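Local coordinates for virulent strain associated lipoprotein (Borreliella spielmanii A14S, PDB 6FZZ) that is an outer surface lipoprotein of the PFam54 family and probably binds glutathione, as its Borrelia burgdorferi relative BBE31 does, at residues 82-95 / 155-169. Numbering follows the deposited sequence.
Sequences GILNDMNADELKRF and KEIISKTFKQLLLDY
Leu166 spreads its two methyls over residues of 82-95: CD1 against Met87 and Glu91, CD2 against Arg94 and Phe95. Leu166 CD1 lies 3.8 Å from Met87 CE, tip to tip, and also packs on Glu91 CB. Leu166 CD2 lies at the edge of the Phe95 ring, close to the ring plane, and touches Arg94 CG. One turn earlier, Phe162 takes the edge of Phe95 on one face. The ring centroids are 4.7 Å apart and the planes are inclined at 52°, with Phe95 CZ over the centre of the Phe162 ring. Leu84 CD2 comes within 3.5 Å of Phe162 CD2. Helix 180-209 also packs against Phe162, through Ile194.

Ile83 carries CG1 anti to its backbone N (chi1 -168°). This brings Ile83 CD1 to Ile158 CG2 at 4.0 Å. The same methyl rests on Lys155 CG and O, and Ile83 CG1 is near Phe162 CE2.

Lys163 bends at chi2 and chi3, and its chain passes Met87 in the opposite direction. Lys163 NZ donates to Asp86 O at 2.8 Å and to Glu91 OE2 at 3.1 Å, the latter a salt bridge on the syn side of the carboxylate. Glu91 OE1 accepts from Asn88 N, which helps fix the carboxylate for the lysine. Lys155 NZ reaches Gly82 O from above the carbonyl plane, at 3.0 Å. Lys155 NZ also forms a salt bridge with Glu116 and a hydrogen bond with Tyr36 OH. A water links Ile83 O, Asp86 N and Ser159 OG.

Asn88 and Glu91 form a capping box at the start of helix 89-102. Lys163 holds the type I turn from Leu84 to Met87 and the first turn of the next helix, while Lys155 bonds the end of helix 71-83. The axes of 89-95 and 155-169 are inclined at 80° in this all-helical PFam54 fold.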
ATOM      1  N   GLY A  82       4.428   3.971  -1.404  1.00 19.97           N
ATOM      2  CA  GLY A  82       3.669   4.001  -0.165  1.00 22.45           C
ATOM      3  C   GLY A  82       3.621   2.660   0.585  1.00 23.53           C
ATOM      4  O   GLY A  82       3.884   2.617   1.777  1.00 22.11           O
ATOM      5  N   ILE A  83       3.269   1.590  -0.111  1.00 21.89           N
ATOM      6  CA  ILE A  83       3.096   0.290   0.500  1.00 24.36           C
ATOM      7  C   ILE A  83       4.459  -0.313   0.815  1.00 26.05           C
ATOM      8  O   ILE A  83       4.622  -1.043   1.817  1.00 24.46           O
ATOM      9  CB  ILE A  83       2.227  -0.673  -0.380  1.00 26.39           C
ATOM     10  CG1 ILE A  83       1.824  -1.931   0.431  1.00 28.78           C
ATOM     11  CG2 ILE A  83       2.937  -1.158  -1.631  1.00 25.18           C
ATOM     12  CD1 ILE A  83       0.845  -1.658   1.533  1.00 28.81           C
ATOM     13  N   LEU A  84       5.476   0.079   0.050  1.00 22.39           N
ATOM     14  CA  LEU A  84       6.855  -0.376   0.367  1.00 21.67           C
ATOM     15  C   LEU A  84       7.624   0.672   1.175  1.00 24.40           C
ATOM     16  O   LEU A  84       8.840   0.784   1.091  1.00 25.81           O
ATOM     17  CB  LEU A  84       7.587  -0.701  -0.923  1.00 22.43           C
ATOM     18  CG  LEU A  84       6.952  -1.781  -1.838  1.00 22.52           C
ATOM     19  CD1 LEU A  84       7.875  -2.035  -3.025  1.00 24.64           C
ATOM     20  CD2 LEU A  84       6.732  -3.076  -1.034  1.00 25.62           C
ATOM     21  N   ASN A  85       6.916   1.479   1.931  1.00 28.54           N
ATOM     22  CA  ASN A  85       7.557   2.682   2.465  1.00 32.95           C
ATOM     23  C   ASN A  85       8.588   2.438   3.572  1.00 38.95           C
ATOM     24  O   ASN A  85       9.417   3.297   3.881  1.00 38.83           O
ATOM     25  CB  ASN A  85       6.517   3.701   2.850  1.00 37.92           C
ATOM     26  CG  ASN A  85       5.832   3.395   4.160  1.00 47.01           C
ATOM     27  OD1 ASN A  85       5.494   2.246   4.477  1.00 45.34           O
ATOM     28  ND2 ASN A  85       5.601   4.450   4.930  1.00 53.75           N
ATOM     29  N   ASP A  86       8.611   1.247   4.138  1.00 38.78           N
ATOM     30  CA  ASP A  86       9.648   1.013   5.107  1.00 44.06           C
ATOM     31  C   ASP A  86      10.900   0.414   4.454  1.00 46.71           C
ATOM     32  O   ASP A  86      11.740  -0.093   5.186  1.00 42.43           O
ATOM     33  CB  ASP A  86       9.074   0.118   6.221  1.00 51.65           C
ATOM     34  CG  ASP A  86       9.909   0.141   7.521  1.00 54.32           C
ATOM     35  OD1 ASP A  86      10.779   1.049   7.730  1.00 49.57           O
ATOM     36  OD2 ASP A  86       9.688  -0.815   8.321  1.00 54.05           O
ATOM     37  N   MET A  87      11.024   0.441   3.108  1.00 39.52           N
ATOM     38  CA  MET A  87      12.236  -0.089   2.411  1.00 38.42           C
ATOM     39  C   MET A  87      13.162   0.986   1.862  1.00 37.25           C
ATOM     40  O   MET A  87      12.691   1.989   1.374  1.00 32.31           O
ATOM     41  CB  MET A  87      11.840  -0.950   1.237  1.00 31.47           C
ATOM     42  CG  MET A  87      11.088  -2.186   1.646  1.00 29.64           C
ATOM     43  SD  MET A  87      10.723  -3.238   0.241  1.00 27.79           S
ATOM     44  CE  MET A  87       9.674  -4.499   0.965  1.00 28.22           C
ATOM     45  N   ASN A  88      14.479   0.773   1.887  1.00 37.66           N
ATOM     46  CA  ASN A  88      15.368   1.680   1.130  1.00 42.14           C
ATOM     47  C   ASN A  88      15.537   1.204  -0.305  1.00 47.81           C
ATOM     48  O   ASN A  88      15.022   0.112  -0.654  1.00 37.15           O
ATOM     49  CB  ASN A  88      16.725   1.824   1.790  1.00 46.39           C
ATOM     50  CG  ASN A  88      17.483   0.539   1.797  1.00 48.58           C
ATOM     51  OD1 ASN A  88      17.718  -0.071   0.753  1.00 43.48           O
ATOM     52  ND2 ASN A  88      17.803   0.078   2.979  1.00 53.45           N
ATOM     53  N   ALA A  89      16.267   2.002  -1.112  1.00 41.82           N
ATOM     54  CA  ALA A  89      16.510   1.718  -2.534  1.00 48.03           C
ATOM     55  C   ALA A  89      17.019   0.284  -2.765  1.00 46.23           C
ATOM     56  O   ALA A  89      16.546  -0.371  -3.686  1.00 41.97           O
ATOM     57  CB  ALA A  89      17.449   2.754  -3.166  1.00 50.30           C
ATOM     58  N   ASP A  90      17.909  -0.199  -1.891  1.00 42.70           N
ATOM     59  CA  ASP A  90      18.448  -1.559  -1.949  1.00 41.92           C
ATOM     60  C   ASP A  90      17.387  -2.654  -1.650  1.00 39.23           C
ATOM     61  O   ASP A  90      17.371  -3.698  -2.291  1.00 35.26           O
ATOM     62  CB  ASP A  90      19.578  -1.689  -0.952  1.00 47.37           C
ATOM     63  CG  ASP A  90      20.031  -3.112  -0.754  1.00 56.44           C
ATOM     64  OD1 ASP A  90      20.762  -3.620  -1.640  1.00 58.62           O
ATOM     65  OD2 ASP A  90      19.650  -3.724   0.287  1.00 61.71           O
ATOM     66  N   GLU A  91      16.564  -2.428  -0.629  1.00 35.15           N
ATOM     67  CA  GLU A  91      15.476  -3.330  -0.310  1.00 35.00           C
ATOM     68  C   GLU A  91      14.412  -3.304  -1.378  1.00 30.19           C
ATOM     69  O   GLU A  91      13.879  -4.362  -1.732  1.00 30.52           O
ATOM     70  CB  GLU A  91      14.861  -2.963   1.020  1.00 35.25           C
ATOM     71  CG  GLU A  91      15.747  -3.287   2.211  1.00 37.95           C
ATOM     72  CD  GLU A  91      15.158  -2.696   3.455  1.00 38.63           C
ATOM     73  OE1 GLU A  91      14.964  -1.447   3.449  1.00 41.50           O
ATOM     74  OE2 GLU A  91      14.805  -3.473   4.369  1.00 44.56           O
ATOM     75  N   LEU A  92      14.106  -2.113  -1.909  1.00 28.91           N
ATOM     76  CA  LEU A  92      13.187  -1.983  -3.047  1.00 28.54           C
ATOM     77  C   LEU A  92      13.616  -2.836  -4.238  1.00 30.92           C
ATOM     78  O   LEU A  92      12.801  -3.545  -4.847  1.00 29.03           O
ATOM     79  CB  LEU A  92      13.045  -0.505  -3.487  1.00 31.03           C
ATOM     80  CG  LEU A  92      12.322   0.429  -2.520  1.00 31.25           C
ATOM     81  CD1 LEU A  92      12.354   1.880  -2.975  1.00 30.02           C
ATOM     82  CD2 LEU A  92      10.894   0.002  -2.316  1.00 30.54           C
ATOM     83  N   LYS A  93      14.900  -2.758  -4.606  1.00 30.20           N
ATOM     84  CA  LYS A  93      15.377  -3.469  -5.792  1.00 29.63           C
ATOM     85  C   LYS A  93      15.335  -4.974  -5.481  1.00 24.95           C
ATOM     86  O   LYS A  93      14.970  -5.775  -6.297  1.00 26.01           O
ATOM     87  CB  LYS A  93      16.830  -3.021  -6.153  1.00 34.08           C
ATOM     88  CG  LYS A  93      17.483  -3.954  -7.191  1.00 42.55           C
ATOM     89  CD  LYS A  93      19.013  -3.923  -7.194  1.00 52.56           C
ATOM     90  CE  LYS A  93      19.578  -2.516  -7.126  1.00 54.46           C
ATOM     91  NZ  LYS A  93      21.013  -2.488  -7.539  1.00 60.81           N
ATOM     92  N   ARG A  94      15.731  -5.354  -4.286  1.00 24.75           N
ATOM     93  CA  ARG A  94      15.729  -6.758  -3.917  1.00 28.91           C
ATOM     94  C   ARG A  94      14.308  -7.314  -3.854  1.00 27.98           C
ATOM     95  O   ARG A  94      14.079  -8.410  -4.298  1.00 25.43           O
ATOM     96  CB  ARG A  94      16.434  -6.935  -2.577  1.00 32.08           C
ATOM     97  CG  ARG A  94      16.376  -8.309  -1.953  1.00 37.89           C
ATOM     98  CD  ARG A  94      16.682  -9.494  -2.855  1.00 46.24           C
ATOM     99  NE  ARG A  94      17.990  -9.435  -3.503  1.00 61.07           N
ATOM    100  CZ  ARG A  94      18.479 -10.406  -4.277  1.00 69.22           C
ATOM    101  NH1 ARG A  94      17.773 -11.510  -4.502  1.00 75.97           N
ATOM    102  NH2 ARG A  94      19.678 -10.274  -4.829  1.00 75.89           N
ATOM    103  N   PHE A  95      13.368  -6.559  -3.285  1.00 27.35           N
ATOM    104  CA  PHE A  95      11.989  -6.984  -3.311  1.00 24.60           C
ATOM    105  C   PHE A  95      11.526  -7.290  -4.733  1.00 24.31           C
ATOM    106  O   PHE A  95      10.897  -8.313  -5.014  1.00 23.94           O
ATOM    107  CB  PHE A  95      11.080  -5.912  -2.692  1.00 23.38           C
ATOM    108  CG  PHE A  95       9.630  -6.334  -2.578  1.00 21.16           C
ATOM    109  CD1 PHE A  95       9.225  -7.249  -1.605  1.00 23.45           C
ATOM    110  CD2 PHE A  95       8.674  -5.817  -3.449  1.00 23.77           C
ATOM    111  CE1 PHE A  95       7.877  -7.630  -1.541  1.00 23.13           C
ATOM    112  CE2 PHE A  95       7.344  -6.188  -3.358  1.00 20.57           C
ATOM    113  CZ  PHE A  95       6.953  -7.054  -2.395  1.00 21.55           C
ATOM    114  N   LYS A 155      -2.563  -1.981   6.024  1.00 28.03           N
ATOM    115  CA  LYS A 155      -1.365  -1.612   5.311  1.00 28.82           C
ATOM    116  C   LYS A 155      -0.145  -2.034   6.057  1.00 28.96           C
ATOM    117  O   LYS A 155       0.813  -2.541   5.456  1.00 30.90           O
ATOM    118  CB  LYS A 155      -1.371  -0.103   5.051  1.00 29.89           C
ATOM    119  CG  LYS A 155       0.017   0.468   4.849  1.00 30.09           C
ATOM    120  CD  LYS A 155       0.003   1.924   4.426  1.00 29.48           C
ATOM    121  CE  LYS A 155       1.464   2.288   4.084  1.00 28.97           C
ATOM    122  NZ  LYS A 155       1.523   3.555   3.394  1.00 29.48           N
ATOM    123  N   GLU A 156      -0.145  -1.778   7.367  1.00 28.44           N
ATOM    124  CA  GLU A 156       0.980  -2.134   8.250  1.00 28.29           C
ATOM    125  C   GLU A 156       1.283  -3.670   8.293  1.00 28.85           C
ATOM    126  O   GLU A 156       2.440  -4.077   8.309  1.00 25.75           O
ATOM    127  CB  GLU A 156       0.704  -1.631   9.654  1.00 33.90           C
ATOM    128  CG  GLU A 156       1.659  -2.184  10.682  1.00 42.04           C
ATOM    129  CD  GLU A 156       1.707  -1.338  11.915  1.00 56.78           C
ATOM    130  OE1 GLU A 156       0.602  -0.928  12.391  1.00 60.38           O
ATOM    131  OE2 GLU A 156       2.844  -1.101  12.404  1.00 64.35           O
ATOM    132  N   ILE A 157       0.237  -4.492   8.249  1.00 24.81           N
ATOM    133  CA  ILE A 157       0.371  -5.948   8.139  1.00 28.56           C
ATOM    134  C   ILE A 157       1.079  -6.376   6.824  1.00 24.57           C
ATOM    135  O   ILE A 157       2.029  -7.169   6.854  1.00 25.64           O
ATOM    136  CB  ILE A 157      -1.009  -6.639   8.219  1.00 30.76           C
ATOM    137  CG1 ILE A 157      -1.649  -6.378   9.570  1.00 36.92           C
ATOM    138  CG2 ILE A 157      -0.902  -8.155   8.022  1.00 34.17           C
ATOM    139  CD1 ILE A 157      -0.700  -6.484  10.741  1.00 42.33           C
ATOM    140  N   ILE A 158       0.636  -5.807   5.706  1.00 24.41           N
ATOM    141  CA  ILE A 158       1.279  -6.066   4.420  1.00 26.42           C
ATOM    142  C   ILE A 158       2.730  -5.593   4.366  1.00 24.24           C
ATOM    143  O   ILE A 158       3.587  -6.336   3.926  1.00 20.74           O
ATOM    144  CB  ILE A 158       0.427  -5.561   3.242  1.00 29.02           C
ATOM    145  CG1 ILE A 158      -0.798  -6.444   3.129  1.00 28.98           C
ATOM    146  CG2 ILE A 158       1.190  -5.584   1.898  1.00 29.21           C
ATOM    147  CD1 ILE A 158      -0.591  -7.876   3.613  1.00 31.96           C
ATOM    148  N   SER A 159       2.978  -4.370   4.837  1.00 26.61           N
ATOM    149  CA  SER A 159       4.319  -3.847   4.920  1.00 29.72           C
ATOM    150  C   SER A 159       5.199  -4.779   5.723  1.00 28.83           C
ATOM    151  O   SER A 159       6.346  -5.059   5.301  1.00 29.71           O
ATOM    152  CB  SER A 159       4.362  -2.372   5.511  1.00 29.31           C
ATOM    153  OG  SER A 159       5.684  -2.107   5.889  1.00 33.40           O
ATOM    154  N   LYS A 160       4.726  -5.247   6.883  1.00 29.45           N
ATOM    155  CA  LYS A 160       5.547  -6.207   7.631  1.00 32.93           C
ATOM    156  C   LYS A 160       5.740  -7.533   6.915  1.00 31.12           C
ATOM    157  O   LYS A 160       6.788  -8.197   7.049  1.00 31.81           O
ATOM    158  CB  LYS A 160       5.004  -6.447   9.029  1.00 37.96           C
ATOM    159  CG  LYS A 160       5.037  -5.192   9.902  1.00 41.13           C
ATOM    160  CD  LYS A 160       4.779  -5.556  11.355  1.00 52.77           C
ATOM    161  CE  LYS A 160       4.664  -4.314  12.222  1.00 55.54           C
ATOM    162  NZ  LYS A 160       3.657  -4.555  13.288  1.00 58.30           N
ATOM    163  N   THR A 161       4.714  -7.975   6.215  1.00 26.30           N
ATOM    164  CA  THR A 161       4.827  -9.231   5.464  1.00 25.15           C
ATOM    165  C   THR A 161       5.942  -9.114   4.427  1.00 23.99           C
ATOM    166  O   THR A 161       6.731 -10.020   4.289  1.00 25.19           O
ATOM    167  CB  THR A 161       3.469  -9.614   4.827  1.00 25.68           C
ATOM    168  OG1 THR A 161       2.509  -9.730   5.893  1.00 22.47           O
ATOM    169  CG2 THR A 161       3.524 -10.962   4.048  1.00 28.29           C
ATOM    170  N   PHE A 162       5.998  -7.991   3.729  1.00 23.82           N
ATOM    171  CA  PHE A 162       7.025  -7.767   2.694  1.00 24.89           C
ATOM    172  C   PHE A 162       8.433  -7.617   3.294  1.00 30.50           C
ATOM    173  O   PHE A 162       9.420  -8.145   2.731  1.00 24.12           O
ATOM    174  CB  PHE A 162       6.687  -6.575   1.879  1.00 23.72           C
ATOM    175  CG  PHE A 162       5.499  -6.755   0.976  1.00 22.71           C
ATOM    176  CD1 PHE A 162       4.999  -8.017   0.636  1.00 24.56           C
ATOM    177  CD2 PHE A 162       4.902  -5.637   0.446  1.00 22.18           C
ATOM    178  CE1 PHE A 162       3.914  -8.139  -0.265  1.00 23.88           C
ATOM    179  CE2 PHE A 162       3.828  -5.731  -0.412  1.00 23.82           C
ATOM    180  CZ  PHE A 162       3.323  -6.990  -0.765  1.00 22.16           C
ATOM    181  N   LYS A 163       8.523  -6.944   4.438  1.00 32.24           N
ATOM    182  CA  LYS A 163       9.837  -6.867   5.147  1.00 36.29           C
ATOM    183  C   LYS A 163      10.343  -8.219   5.602  1.00 32.53           C
ATOM    184  O   LYS A 163      11.511  -8.544   5.394  1.00 32.45           O
ATOM    185  CB  LYS A 163       9.791  -5.863   6.283  1.00 38.10           C
ATOM    186  CG  LYS A 163       9.519  -4.451   5.775  1.00 39.44           C
ATOM    187  CD  LYS A 163      10.808  -3.764   5.391  1.00 45.02           C
ATOM    188  CE  LYS A 163      11.728  -3.620   6.603  1.00 42.31           C
ATOM    189  NZ  LYS A 163      12.670  -2.506   6.383  1.00 47.42           N
ATOM    190  N   GLN A 164       9.460  -9.048   6.158  1.00 32.30           N
ATOM    191  CA  GLN A 164       9.834 -10.405   6.514  1.00 35.62           C
ATOM    192  C   GLN A 164      10.246 -11.263   5.297  1.00 34.46           C
ATOM    193  O   GLN A 164      11.185 -12.055   5.359  1.00 32.49           O
ATOM    194  CB  GLN A 164       8.680 -11.072   7.251  1.00 35.79           C
ATOM    195  CG  GLN A 164       8.963 -12.465   7.764  1.00 42.08           C
ATOM    196  CD  GLN A 164       9.944 -12.416   8.947  1.00 48.62           C
ATOM    197  OE1 GLN A 164       9.762 -11.620   9.870  1.00 51.04           O
ATOM    198  NE2 GLN A 164      10.985 -13.228   8.900  1.00 42.83           N
ATOM    199  N   LEU A 165       9.540 -11.134   4.190  1.00 31.43           N
ATOM    200  CA  LEU A 165       9.961 -11.840   2.995  1.00 26.43           C
ATOM    201  C   LEU A 165      11.403 -11.548   2.719  1.00 27.89           C
ATOM    202  O   LEU A 165      12.185 -12.468   2.370  1.00 27.05           O
ATOM    203  CB  LEU A 165       9.110 -11.452   1.783  1.00 26.27           C
ATOM    204  CG  LEU A 165       9.549 -12.080   0.443  1.00 27.91           C
ATOM    205  CD1 LEU A 165       9.529 -13.594   0.474  1.00 27.60           C
ATOM    206  CD2 LEU A 165       8.711 -11.516  -0.733  1.00 26.59           C
ATOM    207  N   LEU A 166      11.777 -10.277   2.760  1.00 28.14           N
ATOM    208  CA  LEU A 166      13.197  -9.938   2.462  1.00 32.13           C
ATOM    209  C   LEU A 166      14.164 -10.649   3.435  1.00 32.59           C
ATOM    210  O   LEU A 166      15.207 -11.131   3.031  1.00 31.42           O
ATOM    211  CB  LEU A 166      13.460  -8.445   2.555  1.00 33.53           C
ATOM    212  CG  LEU A 166      12.741  -7.613   1.509  1.00 33.46           C
ATOM    213  CD1 LEU A 166      13.024  -6.168   1.855  1.00 38.53           C
ATOM    214  CD2 LEU A 166      13.273  -7.975   0.142  1.00 32.11           C
ATOM    215  N   LEU A 167      13.769 -10.785   4.686  1.00 35.60           N
ATOM    216  CA  LEU A 167      14.654 -11.472   5.671  1.00 38.14           C
ATOM    217  C   LEU A 167      14.678 -12.967   5.432  1.00 35.46           C
ATOM    218  O   LEU A 167      15.749 -13.582   5.470  1.00 37.76           O
ATOM    219  CB  LEU A 167      14.186 -11.189   7.099  1.00 41.11           C
ATOM    220  CG  LEU A 167      14.099  -9.704   7.530  1.00 46.09           C
ATOM    221  CD1 LEU A 167      13.821  -9.569   9.031  1.00 46.78           C
ATOM    222  CD2 LEU A 167      15.344  -8.918   7.195  1.00 47.45           C
ATOM    223  N   ASP A 168      13.496 -13.555   5.191  1.00 31.78           N
ATOM    224  CA  ASP A 168      13.379 -14.990   4.931  1.00 33.15           C
ATOM    225  C   ASP A 168      14.144 -15.431   3.742  1.00 34.76           C
ATOM    226  O   ASP A 168      14.688 -16.566   3.707  1.00 31.53           O
ATOM    227  CB  ASP A 168      11.929 -15.416   4.754  1.00 33.80           C
ATOM    228  CG  ASP A 168      11.174 -15.379   6.077  1.00 40.71           C
ATOM    229  OD1 ASP A 168      11.866 -15.310   7.089  1.00 41.07           O
ATOM    230  OD2 ASP A 168       9.939 -15.387   6.119  1.00 31.90           O
ATOM    231  N   TYR A 169      14.108 -14.591   2.707  1.00 33.43           N
ATOM    232  CA  TYR A 169      14.898 -14.852   1.510  1.00 32.20           C
ATOM    233  C   TYR A 169      16.445 -14.822   1.712  1.00 38.23           C
ATOM    234  O   TYR A 169      17.184 -15.747   1.302  1.00 32.11           O
ATOM    235  CB  TYR A 169      14.503 -13.880   0.424  1.00 29.98           C
ATOM    236  CG  TYR A 169      15.088 -14.264  -0.885  1.00 30.45           C
ATOM    237  CD1 TYR A 169      14.494 -15.218  -1.666  1.00 31.08           C
ATOM    238  CD2 TYR A 169      16.251 -13.650  -1.355  1.00 32.24           C
ATOM    239  CE1 TYR A 169      15.061 -15.581  -2.878  1.00 30.18           C
ATOM    240  CE2 TYR A 169      16.833 -14.031  -2.545  1.00 33.30           C
ATOM    241  CZ  TYR A 169      16.229 -15.004  -3.293  1.00 32.55           C
ATOM    242  OH  TYR A 169      16.773 -15.358  -4.512  1.00 42.81           O
TER
HETATM  243  O   HOH W   1       6.627  -0.919   3.612  1.00 35.68           O